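Local coordinates for protein arylesterase (PDB 3DCI) that probably hydrolyses ester bonds, as expected of an SGNH-type member of the GDSL-like lipase/acylhydrolase family, and carries a bound zinc ion, at residues Lys24-Phe29 against Gly61-His66; Glu68-Arg73 against Ala84-Ala89; Leu109-Ile114 against Gly168-Glu173; Ile152-Pro157 against His191-Ala196. One frame throughout, in Å; residues are numbered along the deposited sequence.

Interaction 1. Residues Lys24-Phe29 against Gly61-His66; sequences KTVLAF and GKAKVH
V26 sits between A63 and V65 on one face of a parallel strand pair. Its CB is 4.0 Å from V65 CG2, and its CG2 reaches back to A63 CB at 4.1 Å. CG1 of V65 is anti to its backbone N (chi1 -180°), which carries that methyl forward to A28 CB at 3.7 Å. The other face holds T25, L27, K64 and H66. There the H66 ring lies close to V26, its CD2 3.5 Å from V26 O. That same oxygen accepts the bond from H66 N at 2.8 Å, almost straight at 173°. Five backbone bonds join the segments, from K24 N to K62 O through to A28 N to H66 O. Each segment donates in turn, the parallel pattern, with K24 beside A63 and L27 beside H66.

Further out, P52 of helix 51-59 packs on A28 and V65. On the opposite face, L92 and A95 of helix 88-99 cover L27, and H99 stacks on the H66 ring. Strand 63-69 is an outermost strand of the sheet within this chain. Strand 24-30, helix 51-59 and strand 63-69 form a right-handed beta-alpha-beta crossover, as in the flavodoxin-like fold of SGNH hydrolases.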
loop_
_atom_site.group_PDB
_atom_site.type_symbol
_atom_site.label_atom_id
_atom_site.label_comp_id
_atom_site.label_asym_id
_atom_site.label_seq_id
_atom_site.Cartn_x
_atom_site.Cartn_y
_atom_site.Cartn_z
ATOM N N LYS A 24 17.852 -31.873 0.574
ATOM C CA LYS A 24 17.566 -30.674 1.327
ATOM C C LYS A 24 17.148 -29.558 0.350
ATOM O O LYS A 24 17.452 -29.619 -0.825
ATOM C CB LYS A 24 18.785 -30.256 2.142
ATOM C CG LYS A 24 19.312 -31.342 3.089
ATOM C CD LYS A 24 18.449 -31.457 4.331
ATOM C CE LYS A 24 19.024 -32.478 5.302
ATOM N NZ LYS A 24 18.431 -32.262 6.638
ATOM N N THR A 25 16.431 -28.558 0.840
ATOM C CA THR A 25 16.033 -27.445 0.001
ATOM C C THR A 25 16.488 -26.118 0.618
ATOM O O THR A 25 16.381 -25.909 1.825
ATOM C CB THR A 25 14.529 -27.418 -0.218
ATOM O OG1 THR A 25 13.870 -27.326 1.057
ATOM C CG2 THR A 25 14.072 -28.679 -0.999
ATOM N N VAL A 26 16.956 -25.234 -0.256
ATOM C CA VAL A 26 17.627 -24.025 0.110
ATOM C C VAL A 26 17.051 -22.885 -0.685
ATOM O O VAL A 26 16.912 -22.988 -1.894
ATOM C CB VAL A 26 19.145 -24.126 -0.185
ATOM C CG1 VAL A 26 19.866 -22.814 0.120
ATOM C CG2 VAL A 26 19.768 -25.282 0.621
ATOM N N LEU A 27 16.692 -21.810 0.005
ATOM C CA LEU A 27 16.285 -20.575 -0.658
ATOM C C LEU A 27 17.470 -19.623 -0.707
ATOM O O LEU A 27 18.083 -19.325 0.317
ATOM C CB LEU A 27 15.097 -19.938 0.069
ATOM C CG LEU A 27 14.653 -18.547 -0.386
ATOM C CD1 LEU A 27 14.136 -18.592 -1.832
ATOM C CD2 LEU A 27 13.591 -17.995 0.578
ATOM N N ALA A 28 17.805 -19.173 -1.907
ATOM C CA ALA A 28 18.895 -18.222 -2.142
ATOM C C ALA A 28 18.297 -16.866 -2.472
ATOM O O ALA A 28 17.961 -16.577 -3.625
ATOM C CB ALA A 28 19.799 -18.695 -3.265
ATOM N N PHE A 29 18.221 -16.013 -1.461
ATOM C CA PHE A 29 17.453 -14.778 -1.516
ATOM C C PHE A 29 18.378 -13.565 -1.550
ATOM O O PHE A 29 19.167 -13.348 -0.635
ATOM C CB PHE A 29 16.522 -14.728 -0.273
ATOM C CG PHE A 29 15.447 -13.665 -0.359
ATOM C CD1 PHE A 29 14.323 -13.853 -1.176
ATOM C CD2 PHE A 29 15.532 -12.500 0.393
ATOM C CE1 PHE A 29 13.344 -12.905 -1.282
ATOM C CE2 PHE A 29 14.538 -11.534 0.321
ATOM C CZ PHE A 29 13.439 -11.724 -0.522
ATOM N N GLY A 61 23.893 -32.830 -5.547
ATOM C CA GLY A 61 22.705 -33.674 -5.355
ATOM C C GLY A 61 22.179 -33.717 -3.933
ATOM O O GLY A 61 21.103 -34.240 -3.685
ATOM N N LYS A 62 22.945 -33.175 -2.997
ATOM C CA LYS A 62 22.519 -33.047 -1.615
ATOM C C LYS A 62 21.337 -32.070 -1.465
ATOM O O LYS A 62 20.385 -32.358 -0.731
ATOM C CB LYS A 62 23.694 -32.559 -0.752
ATOM C CG LYS A 62 23.318 -32.090 0.665
ATOM C CD LYS A 62 24.570 -31.742 1.495
ATOM C CE LYS A 62 24.303 -31.819 3.010
ATOM N NZ LYS A 62 25.463 -32.461 3.718
ATOM N N ALA A 63 21.422 -30.921 -2.141
ATOM C CA ALA A 63 20.437 -29.871 -1.992
ATOM C C ALA A 63 19.947 -29.323 -3.321
ATOM O O ALA A 63 20.660 -29.336 -4.325
ATOM C CB ALA A 63 21.009 -28.748 -1.166
ATOM N N LYS A 64 18.709 -28.845 -3.307
ATOM C CA LYS A 64 18.118 -28.079 -4.383
ATOM C C LYS A 64 18.134 -26.620 -3.915
ATOM O O LYS A 64 17.688 -26.327 -2.787
ATOM C CB LYS A 64 16.684 -28.537 -4.608
ATOM C CG LYS A 64 15.972 -27.864 -5.729
ATOM C CD LYS A 64 14.809 -28.722 -6.267
ATOM C CE LYS A 64 13.588 -28.834 -5.271
ATOM N NZ LYS A 64 12.248 -28.743 -5.999
ATOM N N VAL A 65 18.679 -25.732 -4.749
ATOM C CA VAL A 65 18.731 -24.281 -4.427
ATOM C C VAL A 65 17.754 -23.506 -5.316
ATOM O O VAL A 65 17.764 -23.661 -6.532
ATOM C CB VAL A 65 20.154 -23.725 -4.560
ATOM C CG1 VAL A 65 20.189 -22.220 -4.210
ATOM C CG2 VAL A 65 21.113 -24.531 -3.657
ATOM N N HIS A 66 16.857 -22.756 -4.686
ATOM C CA HIS A 66 15.888 -21.924 -5.387
ATOM C C HIS A 66 16.395 -20.488 -5.456
ATOM O O HIS A 66 16.430 -19.790 -4.443
ATOM C CB HIS A 66 14.525 -21.954 -4.689
ATOM C CG HIS A 66 14.007 -23.340 -4.461
ATOM N ND1 HIS A 66 13.610 -24.162 -5.494
ATOM C CD2 HIS A 66 13.847 -24.061 -3.319
ATOM C CE1 HIS A 66 13.217 -25.326 -5.002
ATOM N NE2 HIS A 66 13.347 -25.290 -3.688
#

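Interaction 2. Residues Glu68-Arg73 against Ala84-Ala89; sequences EGLGGR and ACRNGA. With ACY (acetic acid), chain M.
The glycine-bearing turn after strand 63-69 meets the start of helix 88-99 here, with R86 laid along G72 and L70 set against C85 and R86. L70 to R73 form a type II beta turn, closed by R73 N to L70 O at 3.1 Å. The R86 chain is extended from CG to NE and runs past the G72 carbonyl, its CD 3.4 Å from G72 O. Its guanidinium then places one face over G72 CA. G72 has a positive phi, which suits glycine.

L70 crosses R86 at about a right angle. Its CD2 touches R86 CG at 3.9 Å, while CD1 meets A84 CB. In SGNH hydrolases a glycine on such a turn serves the oxyanion hole. Consistent with this, G72 N donates to the acetate O at 2.9 Å, a nearly straight bond of 168°; S32 N and N112 ND2 bind the same acetate.

R73 folds back beside L70, bent at chi3 (-79°), and L70 CB stands over the centre of one guanidinium face. R73 NH1 bonds to G30 O of strand 24-30. R73 NE donates to a water at 2.9 Å. The water in turn donates a hydrogen bond to C85 O at 2.6 Å, tying the two segments together. R73 CG also packs on G88 CA at 3.9 Å. N87 is the N-cap of the helix, its OD1 accepting a weak bond from A89 N.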
loop_
_atom_site.group_PDB
_atom_site.type_symbol
_atom_site.label_atom_id
_atom_site.label_comp_id
_atom_site.label_asym_id
_atom_site.label_seq_id
_atom_site.Cartn_x
_atom_site.Cartn_y
_atom_site.Cartn_z
ATOM N N GLU A 68 16.353 -16.610 -5.945
ATOM C CA GLU A 68 15.397 -15.503 -5.863
ATOM C C GLU A 68 16.196 -14.217 -5.697
ATOM O O GLU A 68 16.212 -13.603 -4.626
ATOM C CB GLU A 68 14.407 -15.714 -4.717
ATOM C CG GLU A 68 13.541 -16.984 -4.790
ATOM C CD GLU A 68 12.503 -17.015 -5.901
ATOM O OE1 GLU A 68 12.292 -16.004 -6.621
ATOM O OE2 GLU A 68 11.847 -18.087 -6.060
ATOM N N GLY A 69 16.883 -13.849 -6.778
ATOM C CA GLY A 69 17.690 -12.647 -6.851
ATOM C C GLY A 69 17.014 -11.573 -7.684
ATOM O O GLY A 69 16.855 -11.742 -8.899
ATOM N N LEU A 70 16.658 -10.456 -7.043
ATOM C CA LEU A 70 15.932 -9.376 -7.712
ATOM C C LEU A 70 16.746 -8.073 -7.705
ATOM O O LEU A 70 17.047 -7.527 -6.633
ATOM C CB LEU A 70 14.589 -9.137 -7.022
ATOM C CG LEU A 70 13.752 -7.993 -7.631
ATOM C CD1 LEU A 70 12.338 -8.460 -7.927
ATOM C CD2 LEU A 70 13.778 -6.732 -6.729
ATOM N N GLY A 71 17.028 -7.547 -8.895
ATOM C CA GLY A 71 17.755 -6.279 -9.033
ATOM C C GLY A 71 17.088 -5.127 -8.292
ATOM O O GLY A 71 15.893 -4.857 -8.481
ATOM N N GLY A 72 17.840 -4.499 -7.399
ATOM C CA GLY A 72 17.350 -3.348 -6.610
ATOM C C GLY A 72 16.766 -3.715 -5.254
ATOM O O GLY A 72 16.362 -2.841 -4.489
ATOM N N ARG A 73 16.716 -5.003 -4.945
ATOM C CA ARG A 73 16.074 -5.447 -3.687
ATOM C C ARG A 73 16.819 -4.939 -2.440
ATOM O O ARG A 73 18.051 -4.959 -2.399
ATOM C CB ARG A 73 15.980 -6.960 -3.619
ATOM C CG ARG A 73 15.347 -7.474 -2.335
ATOM C CD ARG A 73 15.083 -8.939 -2.476
ATOM N NE ARG A 73 13.875 -9.190 -3.269
ATOM C CZ ARG A 73 13.601 -10.349 -3.857
ATOM N NH1 ARG A 73 14.482 -11.345 -3.879
ATOM N NH2 ARG A 73 12.474 -10.496 -4.495
ATOM N N ALA A 84 9.611 -4.045 -10.658
ATOM C CA ALA A 84 8.991 -4.935 -9.685
ATOM C C ALA A 84 9.303 -4.469 -8.265
ATOM O O ALA A 84 10.294 -3.793 -8.038
ATOM C CB ALA A 84 9.488 -6.371 -9.870
ATOM N N CYS A 85 8.440 -4.860 -7.334
ATOM C CA CYS A 85 8.578 -4.551 -5.908
ATOM C C CYS A 85 9.979 -4.904 -5.350
ATOM O O CYS A 85 10.467 -5.999 -5.555
ATOM C CB CYS A 85 7.498 -5.330 -5.128
ATOM S SG CYS A 85 7.592 -5.141 -3.329
ATOM N N ARG A 86 10.606 -3.967 -4.642
ATOM C CA ARG A 86 11.983 -4.171 -4.131
ATOM C C ARG A 86 12.061 -4.407 -2.623
ATOM O O ARG A 86 13.150 -4.584 -2.089
ATOM C CB ARG A 86 12.859 -2.990 -4.516
ATOM C CG ARG A 86 13.201 -2.952 -6.001
ATOM C CD ARG A 86 13.793 -1.623 -6.434
ATOM N NE ARG A 86 14.261 -1.704 -7.824
ATOM C CZ ARG A 86 15.025 -0.793 -8.416
ATOM N NH1 ARG A 86 15.383 0.296 -7.773
ATOM N NH2 ARG A 86 15.419 -0.977 -9.670
ATOM N N ASN A 87 10.912 -4.441 -1.942
ATOM C CA ASN A 87 10.900 -4.619 -0.515
ATOM C C ASN A 87 11.200 -6.082 -0.251
ATOM O O ASN A 87 10.421 -6.961 -0.619
ATOM C CB ASN A 87 9.537 -4.189 0.088
ATOM C CG ASN A 87 9.525 -4.265 1.594
ATOM O OD1 ASN A 87 9.940 -5.277 2.166
ATOM N ND2 ASN A 87 9.125 -3.162 2.259
ATOM N N GLY A 88 12.357 -6.348 0.334
ATOM C CA GLY A 88 12.773 -7.711 0.597
ATOM C C GLY A 88 11.878 -8.482 1.547
ATOM O O GLY A 88 11.705 -9.662 1.390
ATOM N N ALA A 89 11.304 -7.822 2.534
ATOM C CA ALA A 89 10.497 -8.524 3.520
ATOM C C ALA A 89 9.185 -9.076 2.921
ATOM O O ALA A 89 8.766 -10.194 3.243
ATOM C CB ALA A 89 10.235 -7.605 4.705
HETATM C C ACY M . 21.672 -4.482 -6.991
HETATM O O ACY M . 20.615 -5.083 -6.796
HETATM O OXT ACY M . 21.823 -3.734 -7.977
HETATM C CH3 ACY M . 22.832 -4.624 -6.023
HETATM O O HOH W 1 11.463 -7.644 -3.758
#

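Interaction 3. Residues Leu109-Ile114 against Gly168-Glu173; sequences LGTNDI and GGRDIE. With ACY (acetic acid), chain M.
R170 reaches across to T111 and N112 with the edge of its guanidinium. The loop 109-114 follows strand 104-108 and carries the GxND sequence of the SGNH hydrolases, here G110 to D113, whose asparagine commonly lines the oxyanion hole.

Two hydrogen bonds fix the arginine. NE donates to T111 O at 2.7 Å, and NH2 donates to N112 OD1 at 2.9 Å. Both acceptors lie within 3° of the guanidinium plane, so the pair should resist rotation of the group. The carbonyls are used differently. R170 NE stands 42° out of the T111 carbonyl plane, whereas NH2 approaches N112 OD1 nearly end-on. The amide and guanidinium planes are 51° apart. With OD1 held by R170, the N112 amide turns ND2 toward R73 O and the acetate. N112 ND2 donates to the acetate O at 3.0 Å. R170 may thus act as a second-shell residue that orients the oxyanion-hole amide. A third arginine nitrogen, NH1, bonds to A167 O.

Apolar packing is light. The R170 chain is extended from CG to NE and crosses I114 at about a right angle, with CD 4.1 Å from I114 CG1. Separately, the T111 CG2 methyl comes within 3.6 Å of R170 NE.

A water bridges the backbones: it donates to I114 O at a short 2.5 Å and accepts from D171 N at 2.9 Å.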
loop_
_atom_site.group_PDB
_atom_site.type_symbol
_atom_site.label_atom_id
_atom_site.label_comp_id
_atom_site.label_asym_id
_atom_site.label_seq_id
_atom_site.Cartn_x
_atom_site.Cartn_y
_atom_site.Cartn_z
ATOM N N LEU A 109 21.956 -9.452 1.179
ATOM C CA LEU A 109 21.346 -8.146 0.930
ATOM C C LEU A 109 22.074 -7.101 1.744
ATOM O O LEU A 109 22.801 -7.432 2.709
ATOM C CB LEU A 109 19.863 -8.126 1.312
ATOM C CG LEU A 109 18.889 -8.908 0.435
ATOM C CD1 LEU A 109 17.513 -9.033 1.100
ATOM C CD2 LEU A 109 18.764 -8.335 -0.993
ATOM N N GLY A 110 21.883 -5.849 1.352
ATOM C CA GLY A 110 22.478 -4.699 2.061
ATOM C C GLY A 110 23.050 -3.647 1.130
ATOM O O GLY A 110 23.114 -2.457 1.486
ATOM N N THR A 111 23.511 -4.093 -0.043
ATOM C CA THR A 111 24.083 -3.209 -1.062
ATOM C C THR A 111 23.142 -2.077 -1.484
ATOM O O THR A 111 23.584 -0.976 -1.751
ATOM C CB THR A 111 24.511 -4.049 -2.296
ATOM O OG1 THR A 111 25.451 -5.061 -1.869
ATOM C CG2 THR A 111 25.133 -3.172 -3.382
ATOM N N ASN A 112 21.850 -2.358 -1.571
ATOM C CA ASN A 112 20.857 -1.331 -1.908
ATOM C C ASN A 112 20.364 -0.535 -0.713
ATOM O O ASN A 112 19.936 0.594 -0.877
ATOM C CB ASN A 112 19.696 -1.955 -2.652
ATOM C CG ASN A 112 20.137 -2.536 -3.951
ATOM O OD1 ASN A 112 20.901 -1.915 -4.685
ATOM N ND2 ASN A 112 19.725 -3.742 -4.219
ATOM N N ASP A 113 20.464 -1.119 0.476
ATOM C CA ASP A 113 20.061 -0.446 1.718
ATOM C C ASP A 113 20.985 0.696 2.069
ATOM O O ASP A 113 20.606 1.588 2.834
ATOM C CB ASP A 113 20.039 -1.433 2.890
ATOM C CG ASP A 113 19.126 -2.637 2.625
ATOM O OD1 ASP A 113 19.422 -3.439 1.710
ATOM O OD2 ASP A 113 18.159 -2.815 3.372
ATOM N N ILE A 114 22.198 0.667 1.511
ATOM C CA ILE A 114 23.166 1.744 1.724
ATOM C C ILE A 114 23.118 2.801 0.604
ATOM O O ILE A 114 23.921 3.730 0.609
ATOM C CB ILE A 114 24.615 1.199 1.965
ATOM C CG1 ILE A 114 25.161 0.467 0.722
ATOM C CG2 ILE A 114 24.636 0.258 3.187
ATOM C CD1 ILE A 114 26.666 0.165 0.775
ATOM N N GLY A 168 25.802 4.810 -7.749
ATOM C CA GLY A 168 24.572 4.951 -6.979
ATOM C C GLY A 168 24.718 5.733 -5.693
ATOM O O GLY A 168 23.860 5.640 -4.825
ATOM N N GLY A 169 25.802 6.498 -5.572
ATOM C CA GLY A 169 26.065 7.305 -4.390
ATOM C C GLY A 169 26.386 6.516 -3.125
ATOM O O GLY A 169 26.371 7.082 -2.029
ATOM N N ARG A 170 26.691 5.227 -3.269
ATOM C CA ARG A 170 27.014 4.400 -2.105
ATOM C C ARG A 170 28.390 4.765 -1.545
ATOM O O ARG A 170 29.283 5.168 -2.270
ATOM C CB ARG A 170 26.959 2.911 -2.429
ATOM C CG ARG A 170 25.585 2.409 -2.929
ATOM C CD ARG A 170 25.705 0.962 -3.343
ATOM N NE ARG A 170 24.493 0.345 -3.912
ATOM C CZ ARG A 170 24.090 0.465 -5.176
ATOM N NH1 ARG A 170 24.712 1.265 -6.030
ATOM N NH2 ARG A 170 23.010 -0.180 -5.576
ATOM N N ASP A 171 28.531 4.593 -0.238
ATOM C CA ASP A 171 29.727 4.942 0.483
ATOM C C ASP A 171 30.508 3.667 0.787
ATOM O O ASP A 171 29.957 2.718 1.329
ATOM C CB ASP A 171 29.306 5.639 1.771
ATOM C CG ASP A 171 30.482 6.066 2.624
ATOM O OD1 ASP A 171 30.826 7.263 2.619
ATOM O OD2 ASP A 171 31.054 5.202 3.306
ATOM N N ILE A 172 31.798 3.654 0.448
ATOM C CA ILE A 172 32.644 2.475 0.642
ATOM C C ILE A 172 32.723 2.083 2.115
ATOM O O ILE A 172 32.522 0.927 2.474
ATOM C CB ILE A 172 34.076 2.712 0.112
ATOM C CG1 ILE A 172 34.063 2.788 -1.413
ATOM C CG2 ILE A 172 35.025 1.578 0.559
ATOM C CD1 ILE A 172 35.443 3.089 -2.032
ATOM N N GLU A 173 32.987 3.077 2.958
ATOM C CA GLU A 173 33.189 2.805 4.376
ATOM C C GLU A 173 31.926 2.234 5.024
ATOM O O GLU A 173 32.027 1.364 5.893
ATOM C CB GLU A 173 33.733 4.030 5.117
ATOM C CG GLU A 173 35.246 4.246 4.886
ATOM C CD GLU A 173 35.878 5.257 5.839
ATOM O OE1 GLU A 173 35.272 5.565 6.888
ATOM O OE2 GLU A 173 36.998 5.745 5.547
HETATM C C ACY M . 21.672 -4.482 -6.991
HETATM O O ACY M . 20.615 -5.083 -6.796
HETATM O OXT ACY M . 21.823 -3.734 -7.977
HETATM C CH3 ACY M . 22.832 -4.624 -6.023
HETATM O O HOH W 2 26.217 4.390 1.467
#

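Interaction 4. Residues Ile152-Pro157 against His191-Ala196; sequences IVAPPP and HHFFDA. With ZN (zinc ion), chain D.
F193 lies alongside the neighbouring strand and turns the edge of its ring to A154, with CE1 3.7 Å from A154 CB. Its CG is anti to the backbone N (chi1 166°), which swings the ring forward along the strand; CD1 passes 3.4 Å from I152 O. I152, A154, F193 and D195 share this face, where Y182 of helix 178-189 covers I152 and F193. V153 and F194 point to the other face. There F194 leans away onto A221 and L222 of helix 212-229. V153 CG1 instead runs forward to A196 CB at 3.9 Å.

The backbones are bonded in parallel register. I152 N donates to H192 O, F194 N to I152 O, and A154 N to F194 O. A196 N adds a last bond to A154 O at 2.9 Å, just past the strand end. A196 CB also packs on P156 CD at 3.8 Å. A water donates to both P155 O and D195 OD1, bridging the segments there. D195 OD1 also accepts from G197 N.

At the other end, H192 turns its ring away from strand 149-154. NE2 binds the zinc ion at 2.2 Å, with D228 as a second ligand. The contact joins strand 149-154 to 192-195, an outermost strand of the parallel sheet within this chain. Helices pack on both faces, the three-layer alpha/beta/alpha sandwich of SGNH hydrolases.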
loop_
_atom_site.group_PDB
_atom_site.type_symbol
_atom_site.label_atom_id
_atom_site.label_comp_id
_atom_site.label_asym_id
_atom_site.label_seq_id
_atom_site.Cartn_x
_atom_site.Cartn_y
_atom_site.Cartn_z
ATOM N N ILE A 152 23.105 -15.650 7.053
ATOM C CA ILE A 152 23.156 -14.228 6.747
ATOM C C ILE A 152 24.489 -14.019 6.037
ATOM O O ILE A 152 25.505 -14.368 6.583
ATOM C CB ILE A 152 23.103 -13.397 8.074
ATOM C CG1 ILE A 152 21.723 -13.549 8.729
ATOM C CG2 ILE A 152 23.417 -11.917 7.846
ATOM C CD1 ILE A 152 21.671 -13.034 10.210
ATOM N N VAL A 153 24.451 -13.482 4.807
ATOM C CA VAL A 153 25.621 -13.255 3.999
ATOM C C VAL A 153 25.852 -11.756 3.736
ATOM O O VAL A 153 24.978 -11.054 3.198
ATOM C CB VAL A 153 25.517 -14.009 2.689
ATOM C CG1 VAL A 153 26.790 -13.773 1.842
ATOM C CG2 VAL A 153 25.329 -15.531 2.950
ATOM N N ALA A 154 27.020 -11.261 4.137
ATOM C CA ALA A 154 27.368 -9.875 3.864
ATOM C C ALA A 154 27.871 -9.827 2.428
ATOM O O ALA A 154 28.697 -10.656 2.054
ATOM C CB ALA A 154 28.445 -9.367 4.843
ATOM N N PRO A 155 27.358 -8.877 1.612
ATOM C CA PRO A 155 27.826 -8.765 0.249
ATOM C C PRO A 155 29.229 -8.175 0.218
ATOM O O PRO A 155 29.635 -7.499 1.165
ATOM C CB PRO A 155 26.806 -7.803 -0.383
ATOM C CG PRO A 155 26.381 -6.937 0.724
ATOM C CD PRO A 155 26.341 -7.852 1.921
ATOM N N PRO A 156 29.982 -8.424 -0.850
ATOM C CA PRO A 156 31.314 -7.823 -0.896
ATOM C C PRO A 156 31.188 -6.305 -0.887
ATOM O O PRO A 156 30.246 -5.793 -1.470
ATOM C CB PRO A 156 31.874 -8.302 -2.232
ATOM C CG PRO A 156 31.039 -9.494 -2.589
ATOM C CD PRO A 156 29.691 -9.211 -2.058
ATOM N N PRO A 157 32.098 -5.593 -0.191
ATOM C CA PRO A 157 32.000 -4.142 -0.130
ATOM C C PRO A 157 32.187 -3.452 -1.474
ATOM O O PRO A 157 32.828 -3.999 -2.388
ATOM C CB PRO A 157 33.119 -3.744 0.836
ATOM C CG PRO A 157 34.045 -4.883 0.858
ATOM C CD PRO A 157 33.230 -6.101 0.591
ATOM N N HIS A 191 22.171 -17.561 14.541
ATOM C CA HIS A 191 22.226 -18.034 13.164
ATOM C C HIS A 191 23.656 -17.969 12.652
ATOM O O HIS A 191 24.530 -17.483 13.327
ATOM C CB HIS A 191 21.283 -17.202 12.303
ATOM C CG HIS A 191 19.852 -17.326 12.712
ATOM N ND1 HIS A 191 19.251 -18.547 12.930
ATOM C CD2 HIS A 191 18.908 -16.389 12.958
ATOM C CE1 HIS A 191 17.992 -18.355 13.295
ATOM N NE2 HIS A 191 17.758 -17.055 13.314
ATOM N N HIS A 192 23.877 -18.457 11.438
ATOM C CA HIS A 192 25.193 -18.468 10.807
ATOM C C HIS A 192 25.441 -17.245 9.933
ATOM O O HIS A 192 24.504 -16.607 9.427
ATOM C CB HIS A 192 25.343 -19.702 9.927
ATOM C CG HIS A 192 25.599 -20.946 10.695
ATOM N ND1 HIS A 192 24.614 -21.575 11.422
ATOM C CD2 HIS A 192 26.728 -21.671 10.873
ATOM C CE1 HIS A 192 25.116 -22.648 11.997
ATOM N NE2 HIS A 192 26.398 -22.730 11.683
ATOM N N PHE A 193 26.719 -16.967 9.724
ATOM C CA PHE A 193 27.153 -15.783 8.979
ATOM C C PHE A 193 28.243 -16.157 8.026
ATOM O O PHE A 193 29.115 -16.949 8.361
ATOM C CB PHE A 193 27.663 -14.698 9.925
ATOM C CG PHE A 193 28.417 -13.614 9.232
ATOM C CD1 PHE A 193 27.742 -12.648 8.488
ATOM C CD2 PHE A 193 29.799 -13.571 9.284
ATOM C CE1 PHE A 193 28.462 -11.644 7.809
ATOM C CE2 PHE A 193 30.503 -12.573 8.614
ATOM C CZ PHE A 193 29.841 -11.629 7.887
ATOM N N PHE A 194 28.225 -15.565 6.838
ATOM C CA PHE A 194 29.382 -15.636 5.954
ATOM C C PHE A 194 29.648 -14.276 5.327
ATOM O O PHE A 194 28.708 -13.587 4.935
ATOM C CB PHE A 194 29.157 -16.686 4.865
ATOM C CG PHE A 194 30.378 -16.953 4.020
ATOM C CD1 PHE A 194 31.370 -17.802 4.468
ATOM C CD2 PHE A 194 30.514 -16.376 2.771
ATOM C CE1 PHE A 194 32.483 -18.050 3.696
ATOM C CE2 PHE A 194 31.634 -16.631 1.996
ATOM C CZ PHE A 194 32.607 -17.448 2.459
ATOM N N ASP A 195 30.921 -13.890 5.263
ATOM C CA ASP A 195 31.329 -12.666 4.582
ATOM C C ASP A 195 31.741 -12.942 3.134
ATOM O O ASP A 195 32.838 -13.410 2.877
ATOM C CB ASP A 195 32.473 -11.984 5.328
ATOM C CG ASP A 195 32.889 -10.664 4.673
ATOM O OD1 ASP A 195 32.134 -10.115 3.823
ATOM O OD2 ASP A 195 33.976 -10.174 4.995
ATOM N N ALA A 196 30.856 -12.631 2.181
ATOM C CA ALA A 196 31.154 -12.825 0.749
ATOM C C ALA A 196 32.343 -11.990 0.299
ATOM O O ALA A 196 33.009 -12.354 -0.664
ATOM C CB ALA A 196 29.925 -12.517 -0.118
HETATM ZN ZN ZN D . 28.179 -23.925 12.074
HETATM O O HOH W 3 31.552 -7.594 3.086
#

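Interactions 1 and 4 belong to opposite edges of one parallel sheet, their centres about 17 Å apart. Interactions 2 and 3 lie among the loops past its strand ends. Interaction 2 continues strand 63-69 from interaction 1, with A28 O 2.8 Å from E68 N, and F29 packs on R73. R73 O lies 2.8 Å from N112 ND2, linking interactions 2 and 3 beside the acetate, which both touch. S32 and H209 also bind this acetate; with D206 they have the geometry of a Ser-His-Asp triad, so this is probably the active site. T111 OG1 packs 3.3 Å from P155 CG, joining interaction 3 to interaction 4. The zinc at H192 lies at the other end of strand 192-195.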